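Purine nucleoside phosphorylase (Schistosoma mansoni, PDB 5KO5) probably catalyses the reversible phosphorolysis of purine nucleosides such as inosine and guanosine to the free base and ribose 1-phosphate, and binds cytosine in the crystal. Local coordinates at residues 133-138 and 189-194; 115-120 and 239-244. All blocks are in the same frame, centred on the assembly; numbering follows the deposited sequence.

Contact 1. Residues 133-138 and 189-194; sequences LIKGHI and VHEGVY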
# COMPACT_ATOMS: atom_id res chain seq x y z
N LEU A 133 16.05 10.88 -17.10
CA LEU A 133 15.27 12.05 -16.71
C LEU A 133 13.86 11.58 -16.41
O LEU A 133 13.18 11.03 -17.28
CB LEU A 133 15.26 13.07 -17.85
CG LEU A 133 16.63 13.47 -18.40
CD1 LEU A 133 16.48 14.44 -19.56
CD2 LEU A 133 17.50 14.07 -17.30
N ILE A 134 13.42 11.77 -15.17
CA ILE A 134 12.11 11.25 -14.78
C ILE A 134 11.02 12.19 -15.30
O ILE A 134 11.06 13.40 -15.05
CB ILE A 134 12.03 11.06 -13.27
CG1 ILE A 134 13.05 10.01 -12.85
CG2 ILE A 134 10.60 10.63 -12.85
CD1 ILE A 134 13.27 9.92 -11.36
N LYS A 135 10.06 11.64 -16.04
CA LYS A 135 9.00 12.45 -16.63
C LYS A 135 7.63 12.16 -16.03
O LYS A 135 6.66 12.84 -16.39
CB LYS A 135 8.96 12.28 -18.16
CG LYS A 135 8.64 10.87 -18.63
CD LYS A 135 8.62 10.82 -20.16
CE LYS A 135 8.54 9.39 -20.67
NZ LYS A 135 7.20 8.78 -20.41
N GLY A 136 7.53 11.19 -15.14
CA GLY A 136 6.27 10.82 -14.51
C GLY A 136 6.55 9.68 -13.57
O GLY A 136 7.67 9.17 -13.49
N HIS A 137 5.51 9.27 -12.83
CA HIS A 137 5.74 8.22 -11.85
C HIS A 137 4.52 7.34 -11.63
O HIS A 137 3.39 7.71 -11.96
CB HIS A 137 6.27 8.76 -10.51
CG HIS A 137 5.29 9.59 -9.73
ND1 HIS A 137 5.63 10.83 -9.23
CD2 HIS A 137 4.02 9.35 -9.31
CE1 HIS A 137 4.61 11.33 -8.55
NE2 HIS A 137 3.62 10.45 -8.58
N ILE A 138 4.77 6.16 -11.06
CA ILE A 138 3.72 5.30 -10.52
C ILE A 138 4.00 5.14 -9.04
O ILE A 138 5.02 4.54 -8.65
CB ILE A 138 3.65 3.95 -11.23
CG1 ILE A 138 3.32 4.18 -12.71
CG2 ILE A 138 2.58 3.07 -10.57
CD1 ILE A 138 3.22 2.94 -13.55
N VAL A 189 21.73 9.36 -21.76
CA VAL A 189 20.58 10.03 -21.15
C VAL A 189 19.30 9.53 -21.82
O VAL A 189 19.15 9.61 -23.05
CB VAL A 189 20.70 11.56 -21.25
CG1 VAL A 189 19.51 12.24 -20.57
CG2 VAL A 189 22.02 12.02 -20.63
N HIS A 190 18.37 9.04 -21.00
CA HIS A 190 17.04 8.61 -21.42
C HIS A 190 16.01 9.41 -20.65
O HIS A 190 16.34 10.21 -19.77
CB HIS A 190 16.84 7.12 -21.11
CG HIS A 190 17.86 6.22 -21.74
ND1 HIS A 190 17.56 5.38 -22.80
CD2 HIS A 190 19.17 6.03 -21.46
CE1 HIS A 190 18.65 4.72 -23.14
NE2 HIS A 190 19.64 5.09 -22.36
N GLU A 191 14.74 9.19 -20.97
CA GLU A 191 13.64 9.68 -20.16
C GLU A 191 12.74 8.51 -19.81
O GLU A 191 12.70 7.50 -20.52
CB GLU A 191 12.85 10.79 -20.85
CG GLU A 191 12.15 10.34 -22.11
CD GLU A 191 11.34 11.45 -22.74
OE1 GLU A 191 11.76 12.62 -22.63
OE2 GLU A 191 10.28 11.15 -23.32
N GLY A 192 12.01 8.62 -18.70
CA GLY A 192 11.18 7.49 -18.35
C GLY A 192 10.33 7.72 -17.13
O GLY A 192 10.43 8.74 -16.44
N VAL A 193 9.49 6.71 -16.86
CA VAL A 193 8.54 6.71 -15.76
C VAL A 193 9.15 5.95 -14.58
O VAL A 193 9.66 4.84 -14.75
CB VAL A 193 7.22 6.05 -16.19
CG1 VAL A 193 6.28 5.87 -14.99
CG2 VAL A 193 6.56 6.86 -17.29
N TYR A 194 9.08 6.55 -13.39
CA TYR A 194 9.68 6.00 -12.18
C TYR A 194 8.61 5.31 -11.33
O TYR A 194 7.62 5.94 -10.93
CB TYR A 194 10.32 7.14 -11.39
CG TYR A 194 11.02 6.79 -10.09
CD1 TYR A 194 10.32 6.70 -8.90
CD2 TYR A 194 12.41 6.65 -10.06
CE1 TYR A 194 10.97 6.43 -7.71
CE2 TYR A 194 13.08 6.38 -8.87
CZ TYR A 194 12.34 6.26 -7.70
OH TYR A 194 12.99 6.01 -6.52
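Tyr194 lies against Ile134 on one face of the two-stranded parallel ladder formed by residues 133-138 and 189-194. Its CB packs 3.8 Å from Ile134 CG2. CG stands anti to the backbone N (chi1 -179°), where Ile134 CD1 is within packing distance. CD2 makes the closest apolar approach, 3.6 Å to Ile134 CD1. Beyond it CE2 passes Asn117 of strand 112-121, and OH finally accepts a hydrogen bond from the backbone N of Ser222.

The backbone gives the framework. Leu133 N donates to His190 O (2.8 Å), and Leu133 O in turn receives Gly192 N. Gly192 O receives Lys135 N in a nearly straight bond (170° at the hydrogen). After that the register slips: Ile134 pairs with Gly192 and His137 with Tyr194, so the first strand spends three residue steps where the second spends two. This is a beta bulge, located at Lys135, whose psi of -4° departs from the extended conformation. Tyr194 N then bonds to Gly136 O, and Ile138 N to Tyr194 O (2.9 Å), which restores the ladder.

The Lys135 chain reaches over the second strand. Its CG lies 3.5 Å from Gly192 O and its CD 3.6 Å from Glu191 OE2. The bend at chi4 leaves NZ 3.7 Å from Val193 CG2. Lys135 NZ and Glu191 OE2 remain 4.9 Å apart, too far for a salt bridge.

Beyond the ladder, His137 ND1 is hydrogen-bonded to Tyr168 OH, and His137 O to Ser204 OG of a neighbouring subunit, so this end of the sheet reaches a subunit interface. The chemistry implies cohesion from main-chain bonds and apolar packing, with the opposite charges of Lys135 and Glu191 offering at most a weak, longer-range attraction at the exposed margin.

Contact 2. Residues 115-120 and 239-244; sequences ITNLAG and AVSLIA. With CYT (6-aminopyrimidin-2(1H)-one), chain B; EDO (1,2-ethanediol), chain C.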
# COMPACT_ATOMS: atom_id res chain seq x y z
N ILE A 115 16.88 16.69 -7.82
CA ILE A 115 16.96 15.42 -7.09
C ILE A 115 17.68 14.39 -7.94
O ILE A 115 17.41 14.26 -9.14
CB ILE A 115 15.55 14.90 -6.76
CG1 ILE A 115 14.72 15.97 -6.04
CG2 ILE A 115 15.64 13.64 -5.91
CD1 ILE A 115 13.27 15.55 -5.80
N THR A 116 18.58 13.62 -7.32
CA THR A 116 19.13 12.44 -7.96
C THR A 116 18.86 11.22 -7.10
O THR A 116 18.63 11.32 -5.89
CB THR A 116 20.65 12.56 -8.23
OG1 THR A 116 21.35 12.75 -6.99
CG2 THR A 116 20.94 13.73 -9.16
N ASN A 117 18.85 10.05 -7.73
CA ASN A 117 18.67 8.80 -7.02
C ASN A 117 19.36 7.68 -7.79
O ASN A 117 19.76 7.86 -8.95
CB ASN A 117 17.18 8.49 -6.77
CG ASN A 117 16.39 8.25 -8.05
OD1 ASN A 117 16.69 7.36 -8.83
ND2 ASN A 117 15.34 9.05 -8.24
N LEU A 118 19.53 6.55 -7.12
CA LEU A 118 19.97 5.31 -7.76
C LEU A 118 18.75 4.42 -7.95
O LEU A 118 17.91 4.32 -7.05
CB LEU A 118 21.01 4.58 -6.90
CG LEU A 118 22.50 4.85 -7.12
CD1 LEU A 118 22.96 4.45 -8.52
CD2 LEU A 118 22.84 6.29 -6.86
N ALA A 119 18.63 3.80 -9.12
CA ALA A 119 17.42 3.05 -9.41
C ALA A 119 17.73 1.80 -10.22
O ALA A 119 18.79 1.69 -10.84
CB ALA A 119 16.42 3.93 -10.20
N GLY A 120 16.79 0.86 -10.21
CA GLY A 120 16.85 -0.28 -11.10
C GLY A 120 16.21 0.03 -12.45
O GLY A 120 15.13 0.63 -12.51
N ALA A 239 14.22 15.53 -11.59
CA ALA A 239 14.64 14.32 -10.91
C ALA A 239 15.33 13.42 -11.91
O ALA A 239 14.78 13.17 -12.99
CB ALA A 239 13.43 13.59 -10.31
N VAL A 240 16.52 12.93 -11.56
CA VAL A 240 17.34 12.12 -12.46
C VAL A 240 17.72 10.84 -11.74
O VAL A 240 18.27 10.89 -10.63
CB VAL A 240 18.60 12.89 -12.90
CG1 VAL A 240 19.47 12.00 -13.79
CG2 VAL A 240 18.19 14.17 -13.62
N SER A 241 17.44 9.70 -12.36
CA SER A 241 17.87 8.41 -11.83
C SER A 241 19.16 7.97 -12.51
O SER A 241 19.29 8.06 -13.73
CB SER A 241 16.83 7.32 -12.10
OG SER A 241 15.69 7.49 -11.28
N LEU A 242 20.10 7.48 -11.71
CA LEU A 242 21.26 6.76 -12.22
C LEU A 242 20.93 5.27 -12.16
O LEU A 242 20.59 4.76 -11.10
CB LEU A 242 22.49 7.08 -11.38
CG LEU A 242 23.75 6.24 -11.67
CD1 LEU A 242 24.21 6.40 -13.12
CD2 LEU A 242 24.85 6.65 -10.72
N ILE A 243 21.02 4.59 -13.30
CA ILE A 243 20.64 3.19 -13.39
C ILE A 243 21.78 2.33 -12.84
O ILE A 243 22.88 2.30 -13.40
CB ILE A 243 20.29 2.80 -14.83
CG1 ILE A 243 19.15 3.69 -15.37
CG2 ILE A 243 19.96 1.31 -14.91
CD1 ILE A 243 17.89 3.68 -14.50
N ALA A 244 21.52 1.64 -11.73
CA ALA A 244 22.55 0.78 -11.14
C ALA A 244 22.68 -0.55 -11.87
O ALA A 244 23.77 -1.13 -11.91
CB ALA A 244 22.23 0.53 -9.66
N3 CYT B . 16.64 -0.82 -7.05
C4 CYT B . 17.79 -1.02 -7.70
N1 CYT B . 17.59 1.11 -6.04
C2 CYT B . 16.51 0.24 -6.20
O2 CYT B . 15.47 0.42 -5.57
N4 CYT B . 17.86 -2.08 -8.51
C5 CYT B . 18.90 -0.13 -7.55
C6 CYT B . 18.75 0.90 -6.71
C1 EDO C . 17.39 6.26 -3.97
O1 EDO C . 16.53 5.55 -3.08
C2 EDO C . 18.47 7.02 -3.23
O2 EDO C . 19.63 7.05 -4.04
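Asn117 and Ser241 meet through their first torsions: Asn117 CG stands between its own backbone N and carbonyl carbon (chi1 64°), while Ser241 OG is anti to the carbonyl carbon (chi1 -73°). Ser241 OG donates to Asn117 OD1 over 2.6 Å. The hydroxyl lies in the amide plane, on a lone pair, with a C=O...donor angle of 118°. The other branch of the amide, ND2, is hydrogen-bonded to Thr223 OG1, so both polar atoms of this buried side chain have partners and the rotation of the amide is fixed. Ala119 CB lies 3.8 Å from Ser241 OG on the same face.

The other face is mainly apolar, apart from Thr116, whose OG1 is hydrogen-bonded to Gly34 N. Leu118 and Leu242 run side by side in the same direction, Leu118 CD1 touching Leu242 CD2 at 3.6 Å, and the same Leu118 methyl also reaches Ala244 CB. Helix 259-283 packs over this face, with Val262 against Leu118 and Phe277 against Val240.

Residues 115-120 and 239-244 are parallel neighbours in the central mixed sheet of the phosphorylase-superfamily alpha/beta fold. Their ladder alternates regularly from Val240 N bonding to Ile115 O through to Ala244 N bonding to Ala119 O; between these, Leu242 N to Asn117 O is the shortest at 2.8 Å.

Where strand 112-121 nears its end, its backbone lines the base pocket. Cytosine lies beside the main chain, its C4 3.3 Å from Gly120 N and its N1 3.4 Å from Leu118 O; it is hydrogen-bonded to Glu203 OE2 and Asn245 OD1. Leu118 N donates to O2 of an ethanediol molecule (3.1 Å), probably from the crystallisation liquor, which Ser35 N also binds. That position is consistent with the phosphate site of related trimeric phosphorylases.

In the fold
After the strands of the N-terminal part, from 29-32 to 78-84, the chain lays down strand 112-121, whose partner in contact 2 comes only with strand 236-246; strand 131-139 follows directly. Helix 170-182 lies in the excursion to strand 189-196, where contact 1 closes a loop of 50 residues. The chain then passes through strand 218-220 and helix 224-232 before strand 236-246 completes contact 2, closing a loop of 118 residues. Contact 1 is therefore nested inside contact 2, without crossing. Antiparallel pairing of strands 131-139 and 236-246 joins the two, with a probable hydrogen bond from Ile134 N to Ala239 O (2.9 Å). Strand 218-220 also bridges strands 189-196 and 112-121, consistent with a curled sheet.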